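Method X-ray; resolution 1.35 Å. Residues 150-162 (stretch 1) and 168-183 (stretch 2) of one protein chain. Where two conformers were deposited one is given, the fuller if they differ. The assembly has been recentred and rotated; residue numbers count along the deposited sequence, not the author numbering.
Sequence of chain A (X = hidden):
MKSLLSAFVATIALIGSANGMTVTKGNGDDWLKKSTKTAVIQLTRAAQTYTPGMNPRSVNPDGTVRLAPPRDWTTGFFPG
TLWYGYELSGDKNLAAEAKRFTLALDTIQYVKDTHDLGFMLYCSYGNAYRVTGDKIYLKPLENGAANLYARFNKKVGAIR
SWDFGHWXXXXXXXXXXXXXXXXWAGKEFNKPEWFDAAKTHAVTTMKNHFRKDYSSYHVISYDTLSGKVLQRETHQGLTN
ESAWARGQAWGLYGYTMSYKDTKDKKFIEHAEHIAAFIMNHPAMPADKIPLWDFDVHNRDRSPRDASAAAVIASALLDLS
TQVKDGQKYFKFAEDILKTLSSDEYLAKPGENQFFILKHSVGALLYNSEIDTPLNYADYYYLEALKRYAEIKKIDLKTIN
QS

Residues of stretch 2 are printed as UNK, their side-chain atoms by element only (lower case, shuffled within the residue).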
# COMPACT_ATOMS: atom_id res chain seq x y z
N ALA A 150 -14.63 -12.59 -8.09
CA ALA A 150 -14.59 -13.77 -8.98
C ALA A 150 -13.30 -14.57 -8.82
O ALA A 150 -13.27 -15.77 -9.10
CB ALA A 150 -14.81 -13.38 -10.44
N ARG A 151 -12.23 -13.91 -8.37
CA ARG A 151 -10.94 -14.57 -8.19
C ARG A 151 -10.83 -15.36 -6.88
O ARG A 151 -9.87 -16.11 -6.68
CB ARG A 151 -9.82 -13.53 -8.32
CG ARG A 151 -9.81 -12.85 -9.69
CD ARG A 151 -8.56 -11.99 -9.91
NE ARG A 151 -7.32 -12.80 -9.82
CZ ARG A 151 -6.85 -13.59 -10.80
NH1 ARG A 151 -7.46 -13.62 -11.98
NH2 ARG A 151 -5.76 -14.33 -10.57
N PHE A 152 -11.78 -15.16 -5.96
CA PHE A 152 -11.79 -15.93 -4.73
C PHE A 152 -12.21 -17.36 -5.02
O PHE A 152 -13.21 -17.61 -5.71
CB PHE A 152 -12.76 -15.30 -3.72
CG PHE A 152 -12.87 -16.04 -2.42
CD1 PHE A 152 -11.94 -15.88 -1.42
CD2 PHE A 152 -13.94 -16.89 -2.20
CE1 PHE A 152 -12.06 -16.56 -0.22
CE2 PHE A 152 -14.10 -17.56 -1.00
CZ PHE A 152 -13.15 -17.40 -0.00
N ASN A 153 -11.46 -18.31 -4.49
CA ASN A 153 -11.76 -19.72 -4.65
C ASN A 153 -12.19 -20.27 -3.31
O ASN A 153 -11.43 -20.23 -2.33
CB ASN A 153 -10.51 -20.42 -5.17
CG ASN A 153 -10.69 -21.91 -5.30
OD1 ASN A 153 -11.01 -22.61 -4.34
ND2 ASN A 153 -10.50 -22.41 -6.52
N LYS A 154 -13.44 -20.74 -3.27
CA LYS A 154 -14.08 -21.19 -2.05
C LYS A 154 -13.36 -22.39 -1.43
O LYS A 154 -13.29 -22.52 -0.21
CB LYS A 154 -15.56 -21.51 -2.40
CG LYS A 154 -16.53 -21.84 -1.27
CD LYS A 154 -17.96 -21.88 -1.82
CE LYS A 154 -19.00 -21.98 -0.72
NZ LYS A 154 -20.40 -21.99 -1.22
N LYS A 155 -12.81 -23.27 -2.26
CA LYS A 155 -12.11 -24.45 -1.74
C LYS A 155 -10.76 -24.10 -1.09
O LYS A 155 -10.37 -24.68 -0.09
CB LYS A 155 -11.93 -25.50 -2.84
CG LYS A 155 -13.26 -26.06 -3.37
CD LYS A 155 -13.03 -27.10 -4.46
CE LYS A 155 -14.30 -27.36 -5.27
NZ LYS A 155 -15.37 -27.95 -4.42
N VAL A 156 -10.06 -23.13 -1.67
CA VAL A 156 -8.81 -22.66 -1.10
C VAL A 156 -9.05 -21.73 0.10
O VAL A 156 -8.25 -21.71 1.05
CB VAL A 156 -7.94 -21.93 -2.17
CG1 VAL A 156 -6.65 -21.35 -1.56
CG2 VAL A 156 -7.61 -22.89 -3.29
N GLY A 157 -10.12 -20.95 0.04
CA GLY A 157 -10.34 -19.91 1.03
C GLY A 157 -9.50 -18.65 0.77
O GLY A 157 -9.16 -17.94 1.71
N ALA A 158 -9.17 -18.37 -0.49
CA ALA A 158 -8.36 -17.18 -0.81
C ALA A 158 -8.59 -16.73 -2.25
O ALA A 158 -9.05 -17.51 -3.10
CB ALA A 158 -6.86 -17.46 -0.60
N ILE A 159 -8.31 -15.46 -2.50
CA ILE A 159 -8.22 -14.89 -3.83
C ILE A 159 -6.92 -15.33 -4.48
O ILE A 159 -5.84 -15.27 -3.87
CB ILE A 159 -8.23 -13.35 -3.74
CG1 ILE A 159 -9.60 -12.87 -3.21
CG2 ILE A 159 -7.88 -12.72 -5.10
CD1 ILE A 159 -9.64 -11.41 -2.88
N ARG A 160 -7.02 -15.83 -5.72
CA ARG A 160 -5.85 -16.12 -6.53
C ARG A 160 -5.18 -14.81 -6.94
O ARG A 160 -5.81 -13.96 -7.59
CB ARG A 160 -6.26 -16.89 -7.78
CG ARG A 160 -5.06 -17.40 -8.54
CD ARG A 160 -5.47 -18.19 -9.74
NE ARG A 160 -4.31 -18.58 -10.51
CZ ARG A 160 -4.33 -19.53 -11.45
NH1 ARG A 160 -5.45 -20.20 -11.70
NH2 ARG A 160 -3.21 -19.79 -12.12
N SER A 161 -3.91 -14.61 -6.61
CA SER A 161 -3.28 -13.32 -6.90
C SER A 161 -3.05 -13.11 -8.39
O SER A 161 -3.38 -12.04 -8.93
CB SER A 161 -1.97 -13.18 -6.12
OG SER A 161 -2.23 -13.19 -4.74
N TRP A 162 -2.52 -14.12 -9.07
CA TRP A 162 -2.29 -13.96 -10.50
C TRP A 162 -2.40 -15.26 -11.24
O TRP A 162 -2.44 -16.34 -10.64
CB TRP A 162 -0.95 -13.30 -10.78
CG TRP A 162 0.24 -14.12 -10.35
CD1 TRP A 162 0.57 -15.39 -10.75
CD2 TRP A 162 1.30 -13.70 -9.48
NE1 TRP A 162 1.74 -15.79 -10.16
CE2 TRP A 162 2.21 -14.77 -9.37
CE3 TRP A 162 1.55 -12.52 -8.76
CZ2 TRP A 162 3.36 -14.69 -8.59
CZ3 TRP A 162 2.70 -12.45 -7.99
CH2 TRP A 162 3.59 -13.53 -7.90
N UNK A 168 -0.05 -23.43 -9.44
CA UNK A 168 -1.43 -23.84 -9.54
C UNK A 168 -2.35 -22.74 -9.01
O UNK A 168 -3.40 -22.44 -9.59
n UNK A 168 -1.97 -27.77 -8.24
o UNK A 168 -4.12 -27.46 -7.65
c UNK A 168 -1.59 -25.12 -8.71
c UNK A 168 -3.07 -27.02 -8.11
c UNK A 168 -2.98 -25.59 -8.58
N UNK A 169 -1.95 -22.12 -7.91
CA UNK A 169 -2.79 -21.13 -7.26
C UNK A 169 -1.95 -20.30 -6.31
O UNK A 169 -1.88 -20.58 -5.13
c UNK A 169 -7.32 -20.08 -6.49
c UNK A 169 -4.98 -20.12 -4.99
c UNK A 169 -6.26 -20.92 -6.85
c UNK A 169 -5.08 -20.94 -6.11
c UNK A 169 -6.03 -19.28 -4.62
c UNK A 169 -7.21 -19.27 -5.36
c UNK A 169 -3.94 -21.85 -6.51
N UNK A 170 -1.28 -19.29 -6.86
CA UNK A 170 -0.39 -18.47 -6.05
C UNK A 170 -1.14 -17.36 -5.32
O UNK A 170 -1.99 -16.68 -5.93
c UNK A 170 -1.28 -18.89 -8.28
c UNK A 170 -0.31 -17.74 -8.34
c UNK A 170 0.56 -17.87 -7.08
N UNK A 171 -0.81 -17.17 -4.05
CA UNK A 171 -1.36 -16.07 -3.25
C UNK A 171 -0.19 -15.32 -2.63
O UNK A 171 0.66 -15.91 -1.96
c UNK A 171 -2.85 -15.44 -1.30
c UNK A 171 -2.29 -16.61 -2.13
c UNK A 171 -3.43 -17.41 -2.74
N UNK A 172 -0.10 -14.02 -2.90
CA UNK A 172 1.00 -13.23 -2.35
C UNK A 172 0.54 -12.41 -1.15
O UNK A 172 -0.64 -12.11 -1.02
c UNK A 172 1.66 -12.34 -3.44
c UNK A 172 1.42 -10.36 -5.07
c UNK A 172 2.10 -13.21 -4.60
c UNK A 172 0.77 -11.18 -3.93
N UNK A 173 1.48 -12.07 -0.27
CA UNK A 173 1.15 -11.31 0.93
C UNK A 173 0.49 -9.96 0.55
O UNK A 173 -0.39 -9.46 1.28
c UNK A 173 2.42 -11.14 1.82
c UNK A 173 2.03 -10.66 3.22
c UNK A 173 3.43 -10.16 1.20
c UNK A 173 1.34 -11.73 4.09
N UNK A 174 0.92 -9.37 -0.57
CA UNK A 174 0.40 -8.07 -1.03
C UNK A 174 -1.13 -8.12 -1.22
O UNK A 174 -1.81 -7.09 -1.16
o UNK A 174 3.21 -7.17 -3.14
c UNK A 174 1.02 -7.62 -2.36
c UNK A 174 2.50 -8.00 -2.54
o UNK A 174 2.93 -9.13 -2.21
N UNK A 175 -1.67 -9.32 -1.48
CA UNK A 175 -3.10 -9.51 -1.73
C UNK A 175 -3.93 -9.07 -0.51
O UNK A 175 -5.10 -8.71 -0.67
o UNK A 175 -4.58 -12.12 -3.84
n UNK A 175 -5.73 -10.57 -2.65
c UNK A 175 -3.34 -10.99 -2.11
c UNK A 175 -4.62 -11.26 -2.94
N UNK A 176 -3.35 -9.07 0.70
CA UNK A 176 -4.07 -8.53 1.86
C UNK A 176 -4.57 -7.10 1.60
O UNK A 176 -5.64 -6.71 2.07
c UNK A 176 -3.23 -8.56 3.14
c UNK A 176 -1.79 -9.86 4.68
c UNK A 176 -4.21 -10.55 4.38
c UNK A 176 -2.96 -9.96 3.70
N UNK A 177 -3.76 -6.30 0.90
CA UNK A 177 -4.11 -4.89 0.70
C UNK A 177 -5.35 -4.77 -0.16
O UNK A 177 -6.15 -3.84 0.04
c UNK A 177 -2.94 -4.16 0.06
c UNK A 177 -1.67 -4.20 0.91
s UNK A 177 -1.81 -3.30 2.46
c UNK A 177 -1.96 -1.62 1.81
N UNK A 178 -5.49 -5.68 -1.12
CA UNK A 178 -6.62 -5.68 -2.04
C UNK A 178 -7.94 -6.10 -1.39
O UNK A 178 -8.99 -5.93 -1.98
c UNK A 178 -5.23 -5.87 -4.12
n UNK A 178 -4.09 -6.52 -4.34
c UNK A 178 -6.25 -6.54 -3.24
o UNK A 178 -5.45 -4.75 -4.57
N UNK A 179 -7.89 -6.63 -0.17
CA UNK A 179 -9.11 -6.96 0.57
C UNK A 179 -9.93 -5.74 0.96
O UNK A 179 -11.15 -5.84 1.08
c UNK A 179 -8.00 -9.07 1.57
c UNK A 179 -7.85 -9.80 2.89
c UNK A 179 -8.63 -9.93 0.47
c UNK A 179 -8.79 -7.78 1.81
N UNK A 180 -9.28 -4.58 1.13
CA UNK A 180 -9.98 -3.39 1.61
C UNK A 180 -11.14 -3.06 0.65
O UNK A 180 -12.26 -2.74 1.07
c UNK A 180 -9.71 -1.05 2.47
c UNK A 180 -8.83 0.15 2.68
c UNK A 180 -9.02 -2.21 1.74
o UNK A 180 -7.61 0.03 2.55
o UNK A 180 -9.37 1.22 3.03
N UNK A 181 -10.84 -3.13 -0.64
CA UNK A 181 -11.82 -2.93 -1.70
C UNK A 181 -13.05 -3.82 -1.49
O UNK A 181 -14.20 -3.33 -1.55
o UNK A 181 -13.80 -2.01 -7.92
c UNK A 181 -12.05 -3.02 -6.71
c UNK A 181 -13.79 -1.84 -5.50
c UNK A 181 -13.14 -2.14 -4.28
c UNK A 181 -13.23 -2.29 -6.71
c UNK A 181 -11.44 -3.31 -5.53
c UNK A 181 -11.16 -3.24 -3.02
c UNK A 181 -11.95 -2.89 -4.29
N UNK A 182 -12.85 -5.10 -1.21
CA UNK A 182 -13.98 -6.02 -1.04
C UNK A 182 -14.73 -5.80 0.26
O UNK A 182 -15.95 -5.99 0.28
c UNK A 182 -12.98 -9.55 -2.36
c UNK A 182 -13.25 -8.05 -2.50
c UNK A 182 -14.43 -7.80 -3.42
c UNK A 182 -13.53 -7.47 -1.13
N UNK A 183 -14.04 -5.49 1.36
CA UNK A 183 -14.79 -5.17 2.58
C UNK A 183 -15.74 -4.00 2.34
O UNK A 183 -16.92 -4.04 2.70
c UNK A 183 -13.86 -4.80 3.73
c UNK A 183 -11.31 -7.85 5.39
o UNK A 183 -10.49 -8.82 5.93
c UNK A 183 -12.66 -8.10 5.24
c UNK A 183 -12.98 -5.91 4.29
c UNK A 183 -13.50 -7.13 4.70
c UNK A 183 -10.78 -6.65 5.00
c UNK A 183 -11.61 -5.68 4.47

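Position 168 carries three carbons, the third bearing one oxygen and one nitrogen. Its CA-to-CB bond points away from stretch 1, and the backbone makes the contact, its O lying over one face of the R160 guanidinium, 3.6 Å from R160 CZ. This is a glutamine, Q168; it is partly exposed, and its side-chain oxygen is satisfied elsewhere in the structure.

Position 169 has one carbon leading to a six-carbon ring without a hydroxyl. The ring lies between V156 and R160, with N153 and A158 also in contact. V156 CG2 sits 4.0 Å from the ring centroid, almost on its normal, while R160 CB covers the opposite face at 3.8 Å from that centroid. The residue is phenylalanine, F169. A158 O lies at the ring edge, 3.4 Å from F169 CZ, where the slightly positive rim of an aromatic ring suits a carbonyl oxygen. A flat apolar side chain fits this slot well.

At 170 three carbons close a ring onto the backbone N, and this ring packs over one face of the W162 indole. So the residue is proline, P170, its CG 3.4 Å from W162 NE1. Having no amide hydrogen, P170 can only accept in the backbone pairing: S161 N donates to P170 O at 2.9 Å.

Position 171 shows one carbon carrying two others, one of them 4.0 Å from A158 CB and 3.4 Å from I159 O: valine, V171, a short branched side chain suited to close packing beside the strand.

Position 172 has four carbons, forked at the first, with one arm two carbons long. The short arm reaches W162 CZ3 at 3.5 Å, and the backbone N donates to S161 OG at 2.9 Å. This is isoleucine, I172, whose branched side chain packs on the indole.

Position 173 has the same forked four-carbon pattern, but its CA-to-CB bond points away and it does not touch stretch 1: again isoleucine, I173, apolar and buried. Position 174 has two carbons, the second bearing two oxygens: aspartate, D174, buried with both oxygens bonded elsewhere.

Position 175 has two carbons, the second with one oxygen and one nitrogen; its polar end lies among polar atoms, S161 OG and I159 O. It is asparagine, N175, which closes the type I turn begun at I172.

Positions 176 and 177, four carbons forked at the second and an unbranched chain containing sulfur, do not reach stretch 1; they are L176 and M177, apolar and buried. Position 178, two carbons ending in oxygen and nitrogen, is N178, buried with both polar atoms bonded elsewhere. Position 179 has four carbons forked at the second, one end 3.8 Å from I159 CD1: leucine, L179. Position 180, three carbons ending in two oxygens and out of reach, is E180, partly exposed and so able to carry a charge. Position 181, a hydroxyl-bearing six-carbon ring out of reach, is Y181, buried with its OH bonded elsewhere. Position 182 repeats the fork of L179 and also touches I159 CD1, at 3.9 Å: leucine, L182, so residues about one helical turn apart share one methyl. Position 183, another hydroxyl-bearing ring out of reach, is Y183, likewise buried and bonded elsewhere.

The contact thus joins a clamped aromatic ring, an apolar patch where I159 meets the helix, and two hydrogen bonds to S161, one from its backbone N to P170 O and one from I172 N to its OG, which tie the stretches together.

Stretch 2 168-183: QFPVIIDNLMNLEYLY
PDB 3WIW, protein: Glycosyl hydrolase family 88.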